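Local coordinates for signal transduction histidine-protein kinase/phosphatase mprB (Mycobacterium hassiacum, PDB 6BLK), which probably autophosphorylates on a histidine with ATP as a two-component sensor kinase and phosphatase, and is represented here by its ATP-binding kinase domain, at residues 43-54 and 118-129; 34-42 and 72-80. All coordinates share one frame; numbering follows the deposited sequence.

Interaction 1: 43-54 and 118-129. With ATP (adenosine-5'-triphosphate), chain E.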
loop_
_atom_site.group_PDB
_atom_site.type_symbol
_atom_site.label_atom_id
_atom_site.label_comp_id
_atom_site.label_asym_id
_atom_site.label_seq_id
_atom_site.Cartn_x
_atom_site.Cartn_y
_atom_site.Cartn_z
ATOM N N ASP A 43 13.416 -0.385 8.825
ATOM C CA ASP A 43 14.049 -1.324 7.912
ATOM C C ASP A 43 13.610 -0.943 6.505
ATOM O O ASP A 43 12.472 -1.238 6.114
ATOM C CB ASP A 43 13.622 -2.730 8.274
ATOM C CG ASP A 43 14.209 -3.782 7.371
ATOM O OD1 ASP A 43 14.737 -3.437 6.291
ATOM O OD2 ASP A 43 14.122 -4.969 7.754
ATOM N N SER A 44 14.493 -0.295 5.737
ATOM C CA SER A 44 14.087 0.173 4.409
ATOM C C SER A 44 13.687 -0.981 3.495
ATOM O O SER A 44 12.795 -0.829 2.662
ATOM C CB SER A 44 15.195 1.015 3.761
ATOM O OG SER A 44 16.374 0.267 3.537
ATOM N N SER A 45 14.335 -2.139 3.621
ATOM C CA SER A 45 13.992 -3.262 2.754
ATOM C C SER A 45 12.598 -3.778 3.070
ATOM O O SER A 45 11.809 -4.072 2.154
ATOM C CB SER A 45 15.021 -4.379 2.899
ATOM O OG SER A 45 15.049 -4.860 4.229
ATOM N N GLY A 46 12.265 -3.853 4.361
ATOM C CA GLY A 46 10.945 -4.308 4.753
ATOM C C GLY A 46 9.869 -3.331 4.323
ATOM O O GLY A 46 8.837 -3.728 3.787
ATOM N N LEU A 47 10.119 -2.035 4.525
ATOM C CA LEU A 47 9.160 -1.022 4.116
ATOM C C LEU A 47 8.999 -1.017 2.608
ATOM O O LEU A 47 7.888 -0.841 2.106
ATOM C CB LEU A 47 9.593 0.367 4.592
ATOM C CG LEU A 47 9.485 0.561 6.101
ATOM C CD1 LEU A 47 10.296 1.757 6.539
ATOM C CD2 LEU A 47 8.049 0.634 6.601
ATOM N N GLY A 48 10.098 -1.181 1.880
ATOM C CA GLY A 48 10.001 -1.242 0.430
ATOM C C GLY A 48 9.187 -2.434 -0.032
ATOM O O GLY A 48 8.382 -2.336 -0.965
ATOM N N ARG A 49 9.363 -3.571 0.636
ATOM C CA ARG A 49 8.594 -4.753 0.311
ATOM C C ARG A 49 7.116 -4.513 0.570
ATOM O O ARG A 49 6.264 -4.910 -0.225
ATOM C CB ARG A 49 9.102 -5.929 1.134
ATOM C CG ARG A 49 8.383 -7.218 0.856
ATOM C CD ARG A 49 9.023 -8.359 1.624
ATOM N NE ARG A 49 8.404 -9.648 1.316
ATOM C CZ ARG A 49 8.774 -10.802 1.866
ATOM N NH1 ARG A 49 9.765 -10.823 2.746
ATOM N NH2 ARG A 49 8.162 -11.932 1.534
ATOM N N ALA A 50 6.799 -3.840 1.670
ATOM C CA ALA A 50 5.413 -3.576 2.009
ATOM C C ALA A 50 4.764 -2.629 1.008
ATOM O O ALA A 50 3.665 -2.902 0.517
ATOM C CB ALA A 50 5.338 -3.050 3.434
ATOM N N VAL A 51 5.429 -1.527 0.664
ATOM C CA VAL A 51 4.841 -0.603 -0.298
ATOM C C VAL A 51 4.699 -1.273 -1.662
ATOM O O VAL A 51 3.661 -1.141 -2.321
ATOM C CB VAL A 51 5.664 0.692 -0.371
ATOM C CG1 VAL A 51 5.145 1.600 -1.468
ATOM C CG2 VAL A 51 5.639 1.422 0.968
ATOM N N LEU A 52 5.734 -1.995 -2.109
ATOM C CA LEU A 52 5.648 -2.669 -3.411
ATOM C C LEU A 52 4.513 -3.679 -3.424
ATOM O O LEU A 52 3.808 -3.814 -4.430
ATOM C CB LEU A 52 6.972 -3.336 -3.753
ATOM C CG LEU A 52 7.038 -4.116 -5.064
ATOM C CD1 LEU A 52 6.738 -3.179 -6.210
ATOM C CD2 LEU A 52 8.422 -4.752 -5.215
ATOM N N ASN A 53 4.292 -4.394 -2.322
ATOM C CA ASN A 53 3.207 -5.364 -2.334
ATOM C C ASN A 53 1.852 -4.683 -2.497
ATOM O O ASN A 53 0.961 -5.217 -3.172
ATOM C CB ASN A 53 3.215 -6.212 -1.065
ATOM C CG ASN A 53 4.341 -7.242 -1.047
ATOM O OD1 ASN A 53 5.177 -7.318 -1.949
ATOM N ND2 ASN A 53 4.363 -8.035 -0.002
ATOM N N VAL A 54 1.669 -3.509 -1.880
ATOM C CA VAL A 54 0.398 -2.795 -2.038
ATOM C C VAL A 54 0.284 -2.213 -3.433
ATOM O O VAL A 54 -0.772 -2.312 -4.056
ATOM C CB VAL A 54 0.211 -1.715 -0.954
ATOM C CG1 VAL A 54 -1.075 -0.941 -1.182
ATOM C CG2 VAL A 54 0.162 -2.351 0.407
ATOM N N GLY A 118 0.981 -11.531 0.001
ATOM C CA GLY A 118 1.549 -10.188 -0.056
ATOM C C GLY A 118 1.055 -9.284 1.056
ATOM O O GLY A 118 1.835 -8.526 1.645
ATOM N N LEU A 119 -0.235 -9.310 1.340
ATOM C CA LEU A 119 -0.769 -8.374 2.321
ATOM C C LEU A 119 -0.513 -8.837 3.745
ATOM O O LEU A 119 -0.371 -8.009 4.636
ATOM C CB LEU A 119 -2.249 -8.162 2.102
ATOM C CG LEU A 119 -2.574 -7.257 0.905
ATOM C CD1 LEU A 119 -4.075 -7.220 0.679
ATOM C CD2 LEU A 119 -2.082 -5.856 1.059
ATOM N N ALA A 120 -0.443 -10.140 3.990
ATOM C CA ALA A 120 0.051 -10.601 5.295
ATOM C C ALA A 120 1.452 -10.064 5.595
ATOM O O ALA A 120 1.758 -9.702 6.741
ATOM C CB ALA A 120 0.037 -12.128 5.345
ATOM N N ILE A 121 2.329 -10.028 4.593
ATOM C CA ILE A 121 3.660 -9.450 4.756
ATOM C C ILE A 121 3.555 -7.965 5.068
ATOM O O ILE A 121 4.280 -7.446 5.914
ATOM C CB ILE A 121 4.502 -9.705 3.497
ATOM C CG1 ILE A 121 4.781 -11.205 3.366
ATOM C CG2 ILE A 121 5.784 -8.884 3.464
ATOM C CD1 ILE A 121 5.551 -11.824 4.511
ATOM N N VAL A 122 2.672 -7.256 4.375
ATOM C CA VAL A 122 2.474 -5.829 4.618
ATOM C C VAL A 122 2.108 -5.585 6.082
ATOM O O VAL A 122 2.664 -4.694 6.729
ATOM C CB VAL A 122 1.392 -5.256 3.679
ATOM C CG1 VAL A 122 1.047 -3.850 4.059
ATOM C CG2 VAL A 122 1.862 -5.300 2.265
ATOM N N LYS A 123 1.093 -6.300 6.587
ATOM C CA LYS A 123 0.672 -6.162 7.979
ATOM C C LYS A 123 1.832 -6.416 8.938
ATOM O O LYS A 123 2.042 -5.639 9.885
ATOM C CB LYS A 123 -0.493 -7.104 8.278
ATOM C CG LYS A 123 -0.966 -7.019 9.695
ATOM C CD LYS A 123 -2.155 -7.881 9.945
ATOM C CE LYS A 123 -2.563 -7.899 11.415
ATOM N NZ LYS A 123 -3.725 -7.028 11.668
ATOM N N GLN A 124 2.644 -7.442 8.681
ATOM C CA GLN A 124 3.771 -7.732 9.576
ATOM C C GLN A 124 4.762 -6.561 9.610
ATOM O O GLN A 124 5.175 -6.083 10.687
ATOM C CB GLN A 124 4.460 -9.019 9.116
ATOM C CG GLN A 124 5.595 -9.461 10.073
ATOM C CD GLN A 124 5.945 -10.941 9.943
ATOM O OE1 GLN A 124 5.166 -11.738 9.406
ATOM N NE2 GLN A 124 7.121 -11.313 10.435
ATOM N N VAL A 125 5.141 -6.072 8.432
ATOM C CA VAL A 125 6.093 -4.966 8.343
ATOM C C VAL A 125 5.536 -3.727 9.019
ATOM O O VAL A 125 6.221 -3.061 9.821
ATOM C CB VAL A 125 6.440 -4.689 6.877
ATOM C CG1 VAL A 125 7.217 -3.426 6.758
ATOM C CG2 VAL A 125 7.238 -5.821 6.287
ATOM N N VAL A 126 4.271 -3.417 8.757
ATOM C CA VAL A 126 3.694 -2.204 9.320
ATOM C C VAL A 126 3.625 -2.318 10.830
ATOM O O VAL A 126 4.007 -1.385 11.547
ATOM C CB VAL A 126 2.325 -1.913 8.688
ATOM C CG1 VAL A 126 1.627 -0.816 9.422
ATOM C CG2 VAL A 126 2.522 -1.552 7.269
ATOM N N LEU A 127 3.192 -3.468 11.352
ATOM C CA LEU A 127 3.175 -3.625 12.812
ATOM C C LEU A 127 4.581 -3.582 13.404
ATOM O O LEU A 127 4.771 -3.047 14.510
ATOM C CB LEU A 127 2.460 -4.914 13.206
ATOM C CG LEU A 127 0.967 -4.954 12.897
ATOM C CD1 LEU A 127 0.399 -6.304 13.310
ATOM C CD2 LEU A 127 0.205 -3.871 13.576
ATOM N N LYS A 128 5.562 -4.190 12.743
ATOM C CA LYS A 128 6.914 -4.170 13.287
ATOM C C LYS A 128 7.468 -2.751 13.379
ATOM O O LYS A 128 8.323 -2.489 14.233
ATOM C CB LYS A 128 7.822 -5.081 12.467
ATOM C CG LYS A 128 8.640 -4.421 11.385
ATOM C CD LYS A 128 9.380 -5.459 10.517
ATOM C CE LYS A 128 10.038 -4.797 9.304
ATOM N NZ LYS A 128 10.799 -5.700 8.418
ATOM N N HIS A 129 6.947 -1.824 12.575
ATOM C CA HIS A 129 7.313 -0.411 12.603
ATOM C C HIS A 129 6.381 0.460 13.451
ATOM O O HIS A 129 6.446 1.692 13.360
ATOM C CB HIS A 129 7.356 0.130 11.170
ATOM C CG HIS A 129 8.535 -0.338 10.390
ATOM N ND1 HIS A 129 8.578 -1.562 9.760
ATOM C CD2 HIS A 129 9.724 0.256 10.138
ATOM C CE1 HIS A 129 9.747 -1.701 9.154
ATOM N NE2 HIS A 129 10.469 -0.622 9.393
HETATM P PG ATP E . 0.571 -12.339 -3.699
HETATM O O1G ATP E . 0.398 -10.902 -3.243
HETATM O O2G ATP E . 0.991 -13.374 -2.645
HETATM O O3G ATP E . 1.321 -12.490 -5.012
HETATM P PB ATP E . -2.314 -11.951 -4.016
HETATM O O1B ATP E . -3.427 -12.858 -4.508
HETATM O O2B ATP E . -1.965 -10.694 -4.735
HETATM O O3B ATP E . -0.940 -12.832 -4.055
HETATM P PA ATP E . -2.615 -10.353 -1.572
HETATM O O1A ATP E . -2.349 -10.751 -0.123
HETATM O O2A ATP E . -1.749 -9.278 -2.180
HETATM O O3A ATP E . -2.548 -11.753 -2.411
HETATM O "O5'" ATP E . -4.144 -10.023 -1.692
HETATM C "C5'" ATP E . -5.118 -10.933 -1.211
HETATM C "C4'" ATP E . -6.345 -10.850 -2.110
HETATM O "O4'" ATP E . -6.996 -9.611 -1.809
HETATM C "C3'" ATP E . -6.121 -10.850 -3.627
HETATM O "O3'" ATP E . -6.038 -12.186 -4.171
HETATM C "C2'" ATP E . -7.364 -10.117 -4.096
HETATM O "O2'" ATP E . -8.516 -10.979 -4.115
HETATM C "C1'" ATP E . -7.593 -9.105 -2.996
HETATM N N9 ATP E . -6.971 -7.794 -3.259
HETATM C C8 ATP E . -5.836 -7.262 -2.690
HETATM N N7 ATP E . -5.620 -6.001 -3.161
HETATM C C5 ATP E . -6.626 -5.737 -4.025
HETATM C C6 ATP E . -6.980 -4.577 -4.814
HETATM N N6 ATP E . -6.176 -3.505 -4.792
HETATM N N1 ATP E . -8.080 -4.653 -5.560
HETATM C C2 ATP E . -8.862 -5.748 -5.583
HETATM N N3 ATP E . -8.608 -6.848 -4.861
HETATM C C4 ATP E . -7.512 -6.884 -4.068
#

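Interaction 2: 34-42 and 72-80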
loop_
_atom_site.group_PDB
_atom_site.type_symbol
_atom_site.label_atom_id
_atom_site.label_comp_id
_atom_site.label_asym_id
_atom_site.label_seq_id
_atom_site.Cartn_x
_atom_site.Cartn_y
_atom_site.Cartn_z
ATOM N N THR A 34 1.691 11.926 -4.559
ATOM C CA THR A 34 1.777 13.118 -3.716
ATOM C C THR A 34 2.373 12.675 -2.378
ATOM O O THR A 34 1.654 12.133 -1.538
ATOM C CB THR A 34 0.413 13.761 -3.510
ATOM O OG1 THR A 34 -0.247 13.906 -4.779
ATOM C CG2 THR A 34 0.558 15.117 -2.864
ATOM N N VAL A 35 3.666 12.914 -2.171
ATOM C CA VAL A 35 4.380 12.357 -1.014
ATOM C C VAL A 35 5.031 13.498 -0.245
ATOM O O VAL A 35 5.962 14.149 -0.740
ATOM C CB VAL A 35 5.411 11.303 -1.448
ATOM C CG1 VAL A 35 6.227 10.776 -0.318
ATOM C CG2 VAL A 35 4.677 10.137 -2.084
ATOM N N THR A 36 4.531 13.760 0.957
ATOM C CA THR A 36 5.240 14.709 1.794
ATOM C C THR A 36 6.483 14.037 2.385
ATOM O O THR A 36 6.461 12.853 2.710
ATOM C CB THR A 36 4.344 15.249 2.908
ATOM O OG1 THR A 36 4.826 16.540 3.333
ATOM C CG2 THR A 36 4.321 14.323 4.104
ATOM N N PRO A 37 7.596 14.772 2.498
ATOM C CA PRO A 37 8.818 14.186 3.082
ATOM C C PRO A 37 8.589 13.678 4.499
ATOM O O PRO A 37 8.201 14.439 5.404
ATOM C CB PRO A 37 9.821 15.345 3.068
ATOM C CG PRO A 37 9.337 16.221 1.917
ATOM C CD PRO A 37 7.848 16.121 1.955
ATOM N N TRP A 38 8.912 12.400 4.692
ATOM C CA TRP A 38 8.651 11.684 5.945
ATOM C C TRP A 38 9.749 10.666 6.218
ATOM O O TRP A 38 10.034 9.809 5.391
ATOM C CB TRP A 38 7.297 10.991 5.901
ATOM C CG TRP A 38 6.785 10.559 7.214
ATOM C CD1 TRP A 38 6.665 9.277 7.709
ATOM C CD2 TRP A 38 6.286 11.431 8.219
ATOM N NE1 TRP A 38 6.147 9.324 8.991
ATOM C CE2 TRP A 38 5.915 10.634 9.326
ATOM C CE3 TRP A 38 6.145 12.811 8.302
ATOM C CZ2 TRP A 38 5.388 11.180 10.478
ATOM C CZ3 TRP A 38 5.628 13.358 9.441
ATOM C CH2 TRP A 38 5.248 12.535 10.527
ATOM N N GLN A 39 10.296 10.695 7.423
ATOM C CA GLN A 39 11.359 9.783 7.828
ATOM C C GLN A 39 10.808 8.826 8.880
ATOM O O GLN A 39 10.177 9.257 9.843
ATOM C CB GLN A 39 12.567 10.533 8.402
ATOM C CG GLN A 39 13.662 9.606 8.915
ATOM C CD GLN A 39 14.703 10.316 9.750
ATOM O OE1 GLN A 39 14.552 10.473 10.961
ATOM N NE2 GLN A 39 15.758 10.759 9.104
ATOM N N VAL A 40 10.999 7.536 8.648
ATOM C CA VAL A 40 10.595 6.480 9.565
ATOM C C VAL A 40 11.864 5.800 10.048
ATOM O O VAL A 40 12.819 5.655 9.282
ATOM C CB VAL A 40 9.660 5.469 8.869
ATOM C CG1 VAL A 40 9.377 4.270 9.789
ATOM C CG2 VAL A 40 8.342 6.154 8.417
ATOM N N ILE A 41 11.896 5.404 11.321
ATOM C CA ILE A 41 13.018 4.635 11.851
ATOM C C ILE A 41 12.662 3.168 11.680
ATOM O O ILE A 41 11.638 2.706 12.193
ATOM C CB ILE A 41 13.304 4.971 13.326
ATOM C CG1 ILE A 41 13.481 6.487 13.546
ATOM C CG2 ILE A 41 14.546 4.192 13.804
ATOM C CD1 ILE A 41 14.624 7.093 12.803
ATOM N N GLY A 42 13.472 2.452 10.934
ATOM C CA GLY A 42 13.254 1.039 10.746
ATOM C C GLY A 42 14.084 0.442 9.635
ATOM O O GLY A 42 15.272 0.753 9.460
ATOM N N LEU A 72 0.913 10.467 0.617
ATOM C CA LEU A 72 1.463 10.372 1.961
ATOM C C LEU A 72 1.403 11.770 2.553
ATOM O O LEU A 72 2.032 12.700 2.037
ATOM C CB LEU A 72 2.894 9.797 1.966
ATOM C CG LEU A 72 3.496 9.455 3.326
ATOM C CD1 LEU A 72 4.677 8.519 3.129
ATOM C CD2 LEU A 72 3.948 10.714 3.987
ATOM N N TYR A 73 0.636 11.913 3.627
ATOM C CA TYR A 73 0.470 13.185 4.306
ATOM C C TYR A 73 0.676 12.980 5.790
ATOM O O TYR A 73 0.274 11.957 6.335
ATOM C CB TYR A 73 -0.921 13.748 4.073
ATOM C CG TYR A 73 -1.153 14.325 2.712
ATOM C CD1 TYR A 73 -0.633 15.569 2.373
ATOM C CD2 TYR A 73 -1.905 13.648 1.772
ATOM C CE1 TYR A 73 -0.864 16.116 1.113
ATOM C CE2 TYR A 73 -2.128 14.170 0.545
ATOM C CZ TYR A 73 -1.609 15.393 0.209
ATOM O OH TYR A 73 -1.891 15.878 -1.066
ATOM N N GLN A 74 1.263 13.980 6.438
ATOM C CA GLN A 74 1.337 14.005 7.899
ATOM C C GLN A 74 -0.058 14.214 8.488
ATOM O O GLN A 74 -0.818 15.049 8.012
ATOM C CB GLN A 74 2.251 15.145 8.350
ATOM C CG GLN A 74 2.456 15.211 9.869
ATOM C CD GLN A 74 3.560 16.150 10.289
ATOM O OE1 GLN A 74 4.115 16.887 9.484
ATOM N NE2 GLN A 74 3.890 16.122 11.584
ATOM N N ILE A 75 -0.407 13.453 9.523
ATOM C CA ILE A 75 -1.718 13.564 10.156
ATOM C C ILE A 75 -1.656 14.013 11.619
ATOM O O ILE A 75 -2.695 14.416 12.160
ATOM C CB ILE A 75 -2.515 12.239 10.039
ATOM C CG1 ILE A 75 -1.777 11.085 10.757
ATOM C CG2 ILE A 75 -2.775 11.912 8.597
ATOM C CD1 ILE A 75 -2.586 9.783 10.887
ATOM N N ASP A 76 -0.480 13.985 12.280
ATOM C CA ASP A 76 -0.230 14.569 13.605
ATOM C C ASP A 76 1.282 14.766 13.787
ATOM O O ASP A 76 2.069 14.424 12.886
ATOM C CB ASP A 76 -0.872 13.702 14.708
ATOM C CG ASP A 76 -0.267 12.328 14.833
ATOM O OD1 ASP A 76 0.947 12.218 15.038
ATOM O OD2 ASP A 76 -1.027 11.339 14.753
ATOM N N PRO A 77 1.750 15.350 14.908
ATOM C CA PRO A 77 3.188 15.632 15.033
ATOM C C PRO A 77 4.082 14.414 14.879
ATOM O O PRO A 77 5.257 14.570 14.509
ATOM C CB PRO A 77 3.294 16.248 16.440
ATOM C CG PRO A 77 1.945 16.834 16.663
ATOM C CD PRO A 77 0.988 15.881 16.046
ATOM N N GLY A 78 3.578 13.200 15.122
ATOM C CA GLY A 78 4.435 12.040 15.005
ATOM C C GLY A 78 3.980 10.958 14.038
ATOM O O GLY A 78 4.574 9.877 14.024
ATOM N N HIS A 79 2.996 11.239 13.192
ATOM C CA HIS A 79 2.516 10.201 12.287
ATOM C C HIS A 79 2.142 10.751 10.922
ATOM O O HIS A 79 1.645 11.865 10.796
ATOM C CB HIS A 79 1.298 9.480 12.857
ATOM C CG HIS A 79 1.548 8.782 14.149
ATOM N ND1 HIS A 79 1.558 9.443 15.360
ATOM C CD2 HIS A 79 1.808 7.483 14.422
ATOM C CE1 HIS A 79 1.822 8.577 16.322
ATOM N NE2 HIS A 79 1.979 7.383 15.783
ATOM N N ALA A 80 2.279 9.893 9.909
ATOM C CA ALA A 80 1.828 10.185 8.570
ATOM C C ALA A 80 1.062 8.979 8.060
ATOM O O ALA A 80 1.160 7.880 8.601
ATOM C CB ALA A 80 2.981 10.493 7.611
#

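Interaction 1: 43-54 and 118-129
His129 and Leu47 meet because each turns CG beside its own backbone N, with chi1 -73° and -70°. Leu47 CD2 then lies over the centre of the imidazole face, 3.7 Å from the ring centroid, a CH-pi contact. In the ring plane His129 NE2 accepts from Asp43 N at 3.0 Å, while His129 ND1 donates to Val125 O at 2.8 Å. These two bonds fix the ring's rotation and leave NE2 as the acceptor nitrogen. Asp43 is the N-cap of helix 44-60. Its OD1 takes Gly46 N from above the carboxylate plane and Ser45 OG on the syn side. Asp43 OD2 forms a long, weak salt bridge with Lys128 NZ at 3.5 Å.

The helices run roughly antiparallel, at 140°, and their axes approach to 8.7 Å. The small Gly46 and Ala50 face the other helix, and the CA atoms of Ala50 and Val122 come within 4.5 Å. Val125 CG1 packs on Gly46 O and lies close to Ala50 CB. Arg49, fully extended, passes its NE by Ile121 CG2. At the far end Asn53 ND2 donates to Gly118 O at 3.1 Å, an oxygen that also accepts from Val122 N. Just beyond, Leu119 N binds ATP O1A at 2.9 Å, and Gly118 N makes weak bonds to the gamma-phosphate. Helix 44-60 also packs on helix 11-25, through Met11 and Ser18, and on strand 79-85, through Leu82 and Ile84.

Interaction 2: 34-42 and 72-80
This contact joins a parallel strand pairing to a tryptophan packed against a hairpin, at the end of the sheet away from the nucleotide site. Val35 and Leu72 form the parallel bridge. Leu72 N donates to Thr34 O at 2.8 Å, and Thr36 N donates to Leu72 O at 2.9 Å. Leu72 CD2 packs on Trp38 CB, 3.9 Å away.

With chi1 -164°, Trp38 holds its indole beside its own carbonyl carbon and over the hairpin. Ala80 CB sits over one face, 3.5 Å from the centroid of the five-membered ring, a CH-pi contact. The extended Gln74 crosses Trp38 at about a right angle at the ring's edge, amide and indole planes 60° apart, with Gln74 CD 3.6 Å from Trp38 CZ3. Gln74 NE2 donates to Asp76 O at 2.8 Å, tying the amide to the turn.

That turn, type I from Asp76 to His79, is held by Asp76 OD1, which accepts from Gly78 N, an Asx turn, and through its syn lone pair from His79 ND1 at 2.9 Å. Ile75 and Asp76 opposite His79 make a classic beta bulge. Strand 30-40, helix 44-60 and strand 67-76 form a beta-alpha-beta unit of the GHKL (HATPase) alpha/beta sandwich.

Interactions 1 and 2 share the beta-alpha-beta unit: strand 30-40 leads into helix 44-60, which leads on to strand 67-76. Their centres are about 16 Å apart, yet they touch at His129. The ring of His129 lies against the chain just before helix 44-60, with NE2 3.5 Å from Gly42 CA and CD2 4.0 Å from Val40 CG1. Leu47 CD1 also meets Val40 CG1, at 4.2 Å. The nucleotide is at the other end of interaction 1, where Gly118 and Leu119 join Asn57, Lys60 and Asp86 around ATP and Gly118 lies near the magnesium ion. Interaction 2 lies away from that pocket.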